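Local coordinates for protein lantibiotic dehydratase (Microbispora corallina, PDB 5EHK) that probably dehydrates serine and threonine side chains of the NAI-107 lantibiotic precursor peptide, using glutamyl-tRNA to activate the hydroxyl groups by glutamylation, at residues Val181-Glu185 / Thr283-Pro287; Asp293-Leu299 / Leu327-Asp331. The contacts are given in a common frame with arbitrary orientation. Residue numbers count along the deposited sequence, not the author numbering.

Interaction 1 (Val181-Glu185 / Thr283-Pro287)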
ATOM      1  N   VAL A 181     -13.996 -10.431  43.984  1.00 45.34           N
ATOM      2  CA  VAL A 181     -15.305 -10.726  43.407  1.00 43.66           C
ATOM      3  C   VAL A 181     -15.317 -12.160  42.892  1.00 43.94           C
ATOM      4  O   VAL A 181     -16.312 -12.878  43.027  1.00 43.44           O
ATOM      5  CB  VAL A 181     -15.648  -9.753  42.245  1.00 45.24           C
ATOM      6  CG1 VAL A 181     -16.971 -10.124  41.603  1.00 36.73           C
ATOM      7  CG2 VAL A 181     -15.675  -8.294  42.733  1.00 35.18           C
ATOM      8  N   HIS A 182     -14.182 -12.572  42.331  1.00 45.60           N
ATOM      9  CA  HIS A 182     -13.973 -13.943  41.870  1.00 44.11           C
ATOM     10  C   HIS A 182     -14.175 -14.948  43.001  1.00 46.28           C
ATOM     11  O   HIS A 182     -14.817 -15.982  42.813  1.00 50.92           O
ATOM     12  CB  HIS A 182     -12.557 -14.095  41.322  1.00 38.13           C
ATOM     13  CG  HIS A 182     -12.321 -13.359  40.044  1.00 43.81           C
ATOM     14  ND1 HIS A 182     -11.068 -13.208  39.495  1.00 48.92           N
ATOM     15  CD2 HIS A 182     -13.181 -12.727  39.209  1.00 40.91           C
ATOM     16  CE1 HIS A 182     -11.162 -12.517  38.372  1.00 43.39           C
ATOM     17  NE2 HIS A 182     -12.432 -12.207  38.180  1.00 41.91           N
ATOM     18  N   ARG A 183     -13.643 -14.628  44.180  1.00 47.71           N
ATOM     19  CA  ARG A 183     -13.725 -15.520  45.332  1.00 44.82           C
ATOM     20  C   ARG A 183     -15.156 -15.597  45.799  1.00 46.31           C
ATOM     21  O   ARG A 183     -15.617 -16.654  46.218  1.00 53.91           O
ATOM     22  CB  ARG A 183     -12.826 -15.035  46.467  1.00 45.31           C
ATOM     23  CG  ARG A 183     -11.334 -15.317  46.263  1.00 55.08           C
ATOM     24  CD  ARG A 183     -10.472 -14.486  47.209  1.00 58.40           C
ATOM     25  NE  ARG A 183     -10.798 -14.695  48.620  1.00 66.57           N
ATOM     26  CZ  ARG A 183     -10.427 -13.874  49.600  1.00 65.84           C
ATOM     27  NH1 ARG A 183      -9.740 -12.772  49.325  1.00 58.30           N
ATOM     28  NH2 ARG A 183     -10.765 -14.140  50.854  1.00 70.48           N
ATOM     29  N   LEU A 184     -15.869 -14.483  45.702  1.00 41.07           N
ATOM     30  CA  LEU A 184     -17.291 -14.484  45.988  1.00 42.98           C
ATOM     31  C   LEU A 184     -18.082 -15.288  44.927  1.00 52.98           C
ATOM     32  O   LEU A 184     -19.118 -15.883  45.246  1.00 49.89           O
ATOM     33  CB  LEU A 184     -17.803 -13.043  46.063  1.00 41.97           C
ATOM     34  CG  LEU A 184     -17.431 -12.211  47.297  1.00 41.18           C
ATOM     35  CD1 LEU A 184     -18.304 -10.973  47.401  1.00 37.18           C
ATOM     36  CD2 LEU A 184     -17.537 -13.029  48.558  1.00 49.30           C
ATOM     37  N   GLU A 185     -17.568 -15.348  43.692  1.00 49.17           N
ATOM     38  CA  GLU A 185     -18.270 -16.002  42.569  1.00 49.78           C
ATOM     39  C   GLU A 185     -18.201 -17.535  42.641  1.00 51.05           C
ATOM     40  O   GLU A 185     -19.006 -18.238  42.027  1.00 47.64           O
ATOM     41  CB  GLU A 185     -17.761 -15.493  41.199  1.00 49.53           C
ATOM     42  CG  GLU A 185     -18.385 -14.146  40.728  1.00 51.73           C
ATOM     43  CD  GLU A 185     -17.745 -13.552  39.448  1.00 45.28           C
ATOM     44  OE1 GLU A 185     -16.602 -13.929  39.086  1.00 39.34           O
ATOM     45  OE2 GLU A 185     -18.395 -12.692  38.807  1.00 42.43           O
ATOM     46  N   THR A 283     -21.768 -12.321  36.601  1.00 32.91           N
ATOM     47  CA  THR A 283     -22.574 -12.192  37.825  1.00 32.25           C
ATOM     48  C   THR A 283     -22.772 -10.721  38.134  1.00 28.94           C
ATOM     49  O   THR A 283     -21.974  -9.892  37.695  1.00 30.38           O
ATOM     50  CB  THR A 283     -21.952 -12.916  39.054  1.00 30.89           C
ATOM     51  OG1 THR A 283     -20.803 -12.194  39.519  1.00 37.67           O
ATOM     52  CG2 THR A 283     -21.523 -14.321  38.685  1.00 29.32           C
ATOM     53  N   ALA A 284     -23.839 -10.395  38.860  1.00 30.43           N
ATOM     54  CA  ALA A 284     -24.100  -9.010  39.248  1.00 30.47           C
ATOM     55  C   ALA A 284     -23.027  -8.500  40.214  1.00 29.11           C
ATOM     56  O   ALA A 284     -22.855  -7.294  40.390  1.00 30.02           O
ATOM     57  CB  ALA A 284     -25.481  -8.875  39.863  1.00 26.93           C
ATOM     58  N   LEU A 285     -22.299  -9.432  40.819  1.00 26.28           N
ATOM     59  CA  LEU A 285     -21.202  -9.092  41.710  1.00 33.75           C
ATOM     60  C   LEU A 285     -20.170  -8.150  41.090  1.00 35.73           C
ATOM     61  O   LEU A 285     -19.670  -7.246  41.757  1.00 38.45           O
ATOM     62  CB  LEU A 285     -20.526 -10.356  42.247  1.00 34.98           C
ATOM     63  CG  LEU A 285     -21.391 -11.146  43.225  1.00 37.85           C
ATOM     64  CD1 LEU A 285     -20.678 -12.411  43.652  1.00 41.40           C
ATOM     65  CD2 LEU A 285     -21.716 -10.276  44.420  1.00 32.80           C
ATOM     66  N   ARG A 286     -19.852  -8.364  39.820  1.00 34.41           N
ATOM     67  CA  ARG A 286     -18.895  -7.523  39.104  1.00 30.82           C
ATOM     68  C   ARG A 286     -19.454  -6.120  38.882  1.00 28.92           C
ATOM     69  O   ARG A 286     -20.644  -5.941  38.574  1.00 24.98           O
ATOM     70  CB  ARG A 286     -18.492  -8.213  37.799  1.00 35.85           C
ATOM     71  CG  ARG A 286     -17.655  -9.463  38.034  1.00 30.18           C
ATOM     72  CD  ARG A 286     -17.304 -10.159  36.751  1.00 32.15           C
ATOM     73  NE  ARG A 286     -16.284 -11.182  36.955  1.00 32.56           N
ATOM     74  CZ  ARG A 286     -15.960 -12.113  36.063  1.00 44.11           C
ATOM     75  NH1 ARG A 286     -16.653 -12.228  34.930  1.00 48.84           N
ATOM     76  NH2 ARG A 286     -14.988 -12.980  36.330  1.00 45.13           N
ATOM     77  N   PRO A 287     -18.605  -5.113  39.108  1.00 30.30           N
ATOM     78  CA  PRO A 287     -18.994  -3.702  39.055  1.00 25.37           C
ATOM     79  C   PRO A 287     -19.406  -3.327  37.642  1.00 28.19           C
ATOM     80  O   PRO A 287     -18.630  -3.584  36.723  1.00 32.68           O
ATOM     81  CB  PRO A 287     -17.709  -2.967  39.448  1.00 23.42           C
ATOM     82  CG  PRO A 287     -16.842  -3.992  40.131  1.00 25.84           C
ATOM     83  CD  PRO A 287     -17.181  -5.284  39.450  1.00 32.85           C
TER

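Interaction 2 (Asp293-Leu299 / Leu327-Asp331)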
ATOM      1  N   ASP A 293     -19.244   3.977  42.998  1.00 41.67           N
ATOM      2  CA  ASP A 293     -18.069   3.365  43.591  1.00 40.56           C
ATOM      3  C   ASP A 293     -18.221   1.862  43.377  1.00 39.16           C
ATOM      4  O   ASP A 293     -19.273   1.288  43.692  1.00 36.57           O
ATOM      5  CB  ASP A 293     -18.021   3.721  45.088  1.00 38.67           C
ATOM      6  CG  ASP A 293     -16.924   2.984  45.863  1.00 37.23           C
ATOM      7  OD1 ASP A 293     -15.850   2.658  45.304  1.00 34.65           O
ATOM      8  OD2 ASP A 293     -17.142   2.752  47.072  1.00 41.33           O
ATOM      9  N   PRO A 294     -17.195   1.235  42.778  1.00 32.17           N
ATOM     10  CA  PRO A 294     -17.159  -0.212  42.554  1.00 31.51           C
ATOM     11  C   PRO A 294     -17.242  -0.999  43.858  1.00 34.88           C
ATOM     12  O   PRO A 294     -18.022  -1.957  43.912  1.00 34.16           O
ATOM     13  CB  PRO A 294     -15.810  -0.438  41.849  1.00 28.29           C
ATOM     14  CG  PRO A 294     -14.998   0.785  42.159  1.00 32.27           C
ATOM     15  CD  PRO A 294     -16.016   1.899  42.200  1.00 33.68           C
ATOM     16  N   LEU A 295     -16.465  -0.620  44.878  1.00 33.82           N
ATOM     17  CA  LEU A 295     -16.463  -1.367  46.141  1.00 33.89           C
ATOM     18  C   LEU A 295     -17.859  -1.412  46.762  1.00 35.65           C
ATOM     19  O   LEU A 295     -18.347  -2.479  47.165  1.00 29.05           O
ATOM     20  CB  LEU A 295     -15.453  -0.782  47.123  1.00 32.94           C
ATOM     21  CG  LEU A 295     -15.246  -1.533  48.441  1.00 35.19           C
ATOM     22  CD1 LEU A 295     -14.819  -2.974  48.203  1.00 39.05           C
ATOM     23  CD2 LEU A 295     -14.178  -0.838  49.252  1.00 41.46           C
ATOM     24  N   GLN A 296     -18.506  -0.250  46.794  1.00 34.33           N
ATOM     25  CA  GLN A 296     -19.842  -0.126  47.344  1.00 36.00           C
ATOM     26  C   GLN A 296     -20.833  -0.969  46.550  1.00 43.62           C
ATOM     27  O   GLN A 296     -21.760  -1.556  47.117  1.00 43.80           O
ATOM     28  CB  GLN A 296     -20.274   1.336  47.385  1.00 38.80           C
ATOM     29  CG  GLN A 296     -21.550   1.571  48.177  1.00 42.53           C
ATOM     30  CD  GLN A 296     -21.415   1.140  49.643  1.00 52.63           C
ATOM     31  OE1 GLN A 296     -20.509   1.589  50.368  1.00 48.29           O
ATOM     32  NE2 GLN A 296     -22.328   0.278  50.087  1.00 41.07           N
ATOM     33  N   HIS A 297     -20.625  -1.036  45.236  1.00 44.59           N
ATOM     34  CA  HIS A 297     -21.461  -1.878  44.386  1.00 38.33           C
ATOM     35  C   HIS A 297     -21.424  -3.336  44.815  1.00 37.21           C
ATOM     36  O   HIS A 297     -22.479  -3.962  44.907  1.00 40.58           O
ATOM     37  CB  HIS A 297     -21.097  -1.792  42.896  1.00 35.21           C
ATOM     38  CG  HIS A 297     -21.768  -2.847  42.080  1.00 21.12           C
ATOM     39  ND1 HIS A 297     -23.106  -2.793  41.760  1.00 23.83           N
ATOM     40  CD2 HIS A 297     -21.312  -4.026  41.600  1.00 24.00           C
ATOM     41  CE1 HIS A 297     -23.437  -3.878  41.085  1.00 25.70           C
ATOM     42  NE2 HIS A 297     -22.367  -4.644  40.975  1.00 27.16           N
ATOM     43  N   VAL A 298     -20.228  -3.884  45.046  1.00 29.73           N
ATOM     44  CA  VAL A 298     -20.132  -5.264  45.541  1.00 37.16           C
ATOM     45  C   VAL A 298     -20.878  -5.449  46.875  1.00 47.63           C
ATOM     46  O   VAL A 298     -21.683  -6.378  47.021  1.00 46.51           O
ATOM     47  CB  VAL A 298     -18.681  -5.738  45.730  1.00 39.47           C
ATOM     48  CG1 VAL A 298     -18.675  -7.161  46.285  1.00 29.22           C
ATOM     49  CG2 VAL A 298     -17.896  -5.650  44.413  1.00 36.90           C
ATOM     50  N   LEU A 299     -20.614  -4.561  47.838  1.00 46.53           N
ATOM     51  CA  LEU A 299     -21.333  -4.587  49.118  1.00 44.15           C
ATOM     52  C   LEU A 299     -22.856  -4.482  48.975  1.00 47.84           C
ATOM     53  O   LEU A 299     -23.580  -5.249  49.608  1.00 52.19           O
ATOM     54  CB  LEU A 299     -20.804  -3.562  50.134  1.00 43.92           C
ATOM     55  CG  LEU A 299     -19.405  -3.580  50.769  1.00 42.45           C
ATOM     56  CD1 LEU A 299     -18.406  -4.541  50.134  1.00 39.70           C
ATOM     57  CD2 LEU A 299     -18.850  -2.157  50.803  1.00 43.91           C
ATOM     58  N   LEU A 327     -13.690  -6.499  53.255  1.00 51.40           N
ATOM     59  CA  LEU A 327     -13.893  -5.509  52.208  1.00 47.51           C
ATOM     60  C   LEU A 327     -14.597  -4.274  52.752  1.00 47.55           C
ATOM     61  O   LEU A 327     -14.242  -3.153  52.397  1.00 52.94           O
ATOM     62  CB  LEU A 327     -14.698  -6.098  51.038  1.00 52.02           C
ATOM     63  CG  LEU A 327     -13.976  -7.059  50.081  1.00 47.70           C
ATOM     64  CD1 LEU A 327     -14.957  -7.725  49.140  1.00 43.38           C
ATOM     65  CD2 LEU A 327     -12.893  -6.339  49.291  1.00 44.49           C
ATOM     66  N   ARG A 328     -15.567  -4.476  53.640  1.00 48.14           N
ATOM     67  CA  ARG A 328     -16.258  -3.357  54.290  1.00 48.20           C
ATOM     68  C   ARG A 328     -15.302  -2.537  55.157  1.00 44.30           C
ATOM     69  O   ARG A 328     -15.560  -1.370  55.444  1.00 44.00           O
ATOM     70  CB  ARG A 328     -17.404  -3.869  55.165  1.00 43.98           C
ATOM     71  CG  ARG A 328     -18.431  -4.684  54.429  1.00 46.70           C
ATOM     72  CD  ARG A 328     -19.615  -5.023  55.308  1.00 50.26           C
ATOM     73  NE  ARG A 328     -20.499  -5.966  54.637  1.00 51.12           N
ATOM     74  CZ  ARG A 328     -21.533  -6.561  55.211  1.00 47.27           C
ATOM     75  NH1 ARG A 328     -21.836  -6.302  56.476  1.00 48.18           N
ATOM     76  NH2 ARG A 328     -22.261  -7.417  54.514  1.00 54.47           N
ATOM     77  N   GLU A 329     -14.215  -3.165  55.593  1.00 44.03           N
ATOM     78  CA  GLU A 329     -13.230  -2.485  56.409  1.00 51.76           C
ATOM     79  C   GLU A 329     -12.478  -1.510  55.528  1.00 55.51           C
ATOM     80  O   GLU A 329     -12.225  -0.362  55.914  1.00 54.44           O
ATOM     81  CB  GLU A 329     -12.238  -3.473  57.035  1.00 59.75           C
ATOM     82  CG  GLU A 329     -11.473  -2.876  58.234  1.00 70.00           C
ATOM     83  CD  GLU A 329     -10.483  -3.840  58.888  1.00 71.85           C
ATOM     84  OE1 GLU A 329     -10.807  -5.035  59.066  1.00 71.29           O
ATOM     85  OE2 GLU A 329      -9.359  -3.392  59.212  1.00 66.48           O
ATOM     86  N   VAL A 330     -12.163  -1.966  54.319  1.00 56.05           N
ATOM     87  CA  VAL A 330     -11.433  -1.151  53.364  1.00 47.92           C
ATOM     88  C   VAL A 330     -12.302   0.013  52.942  1.00 46.06           C
ATOM     89  O   VAL A 330     -11.824   1.139  52.804  1.00 45.77           O
ATOM     90  CB  VAL A 330     -11.041  -1.966  52.139  1.00 47.02           C
ATOM     91  CG1 VAL A 330     -10.608  -1.045  51.001  1.00 47.31           C
ATOM     92  CG2 VAL A 330      -9.933  -2.967  52.506  1.00 47.70           C
ATOM     93  N   ASP A 331     -13.588  -0.255  52.780  1.00 40.89           N
ATOM     94  CA  ASP A 331     -14.529   0.805  52.500  1.00 42.09           C
ATOM     95  C   ASP A 331     -14.456   1.850  53.615  1.00 44.83           C
ATOM     96  O   ASP A 331     -14.274   3.045  53.362  1.00 39.74           O
ATOM     97  CB  ASP A 331     -15.941   0.245  52.392  1.00 39.14           C
ATOM     98  CG  ASP A 331     -16.937   1.279  51.926  1.00 47.82           C
ATOM     99  OD1 ASP A 331     -16.739   1.822  50.812  1.00 51.44           O
ATOM    100  OD2 ASP A 331     -17.902   1.560  52.674  1.00 42.92           O
TER

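Interaction 1 (Val181-Glu185 / Thr283-Pro287)
E185, on helix 174-185, has the largest area covered in this contact (74 Å²), although its CA-to-CB bond points sideways; the extended chain brings the carboxylate across to the 283-287 loop. There OE2 accepts a hydrogen bond from T283 OG1 at 2.6 Å and lies 3.2 Å from R286 NE. The second approach is over a face of the guanidinium, well out of its plane, so this salt bridge rests on charge rather than on a directed N-H. The loop follows strand 281-283, and A284 is backbone-bonded to T195 of strand 195-198. The short strands and the helices 235-243, 250-260 and 267-278 between the two segments are consistent with a PqqD-like winged-helix element, which binds leader peptide in relatives such as NisB. L285 fills the apolar half: its CB is 3.6 Å from V181 CG1, its CD1 3.8 Å from L184 CB. R286 adds its aliphatic stem, CG lying 3.7 Å from V181 CG1.

Interaction 2 (Asp293-Leu299 / Leu327-Asp331)
The short helical segments 294-299 and 327-331 run roughly antiparallel, their N-to-C directions 141° apart (signed crossing angle -141°) and their axes 10.2 Å apart at closest approach. The nearest CA atoms pair L295 with D331 at 7.0 Å and L299 with R328 at 7.3 Å, so the order along one helix is reversed along the other. This is an alpha-alpha hairpin, formed by the consecutive helices 294-306 and 318-339 of the dehydratase N-terminal region.

L295 and L299, one turn apart, both direct CA-to-CB toward the partner helix and supply its apolar contacts. L295 CD1 lies 4.0 Å from L327 CD2, while L295 CD2 is 4.0 Å from V330 CG1 and 3.8 Å from D331 CB. L299 packs by CD1 on L327 CB (4.1 Å) and by CG on R328 CG (3.9 Å), the latter using the arginine's aliphatic stem; its guanidinium pairs with E306. Helix 174-185 also borders the hairpin, with L177 on L295 and W176 on L327, and V330 meets helix 346-359.

The polar fringe adds no attractive pairing across the segments. Q296 OE1 and D331 OD2, both acceptors, are 3.5 Å apart, and Q296 NE2 instead bonds D300 OD1. D293 is the N-cap of its helix: OD1 receives a weak bond from L295 N (3.4 Å) and OD2 one from Q296 N (3.3 Å), while D293 OD2 faces the like-charged D331 OD1 at 3.9 Å.

Overall arrangement
From the N terminus, helix 174-185 comes first; the chain then runs through 97 residues, 36 of them helical and 21 in strands, before 283-287 returns to it, closing the long loop of interaction 1. Only afterwards does interaction 2 open, closing the shorter hairpin excursion of 27 intervening residues between 293-299 and 327-331. The two are in series, neither enclosing nor crossing the other. They are nonetheless adjacent, with centres about 12 Å apart. H297 at NE2 probably donates to A284 O at 2.8 Å, and V298 CG2 packs 3.6 Å from L285 O. Helix 294-306 thus bridges both contacts, tying the loop after strand 281-283 and helix 174-185 to helix 318-339.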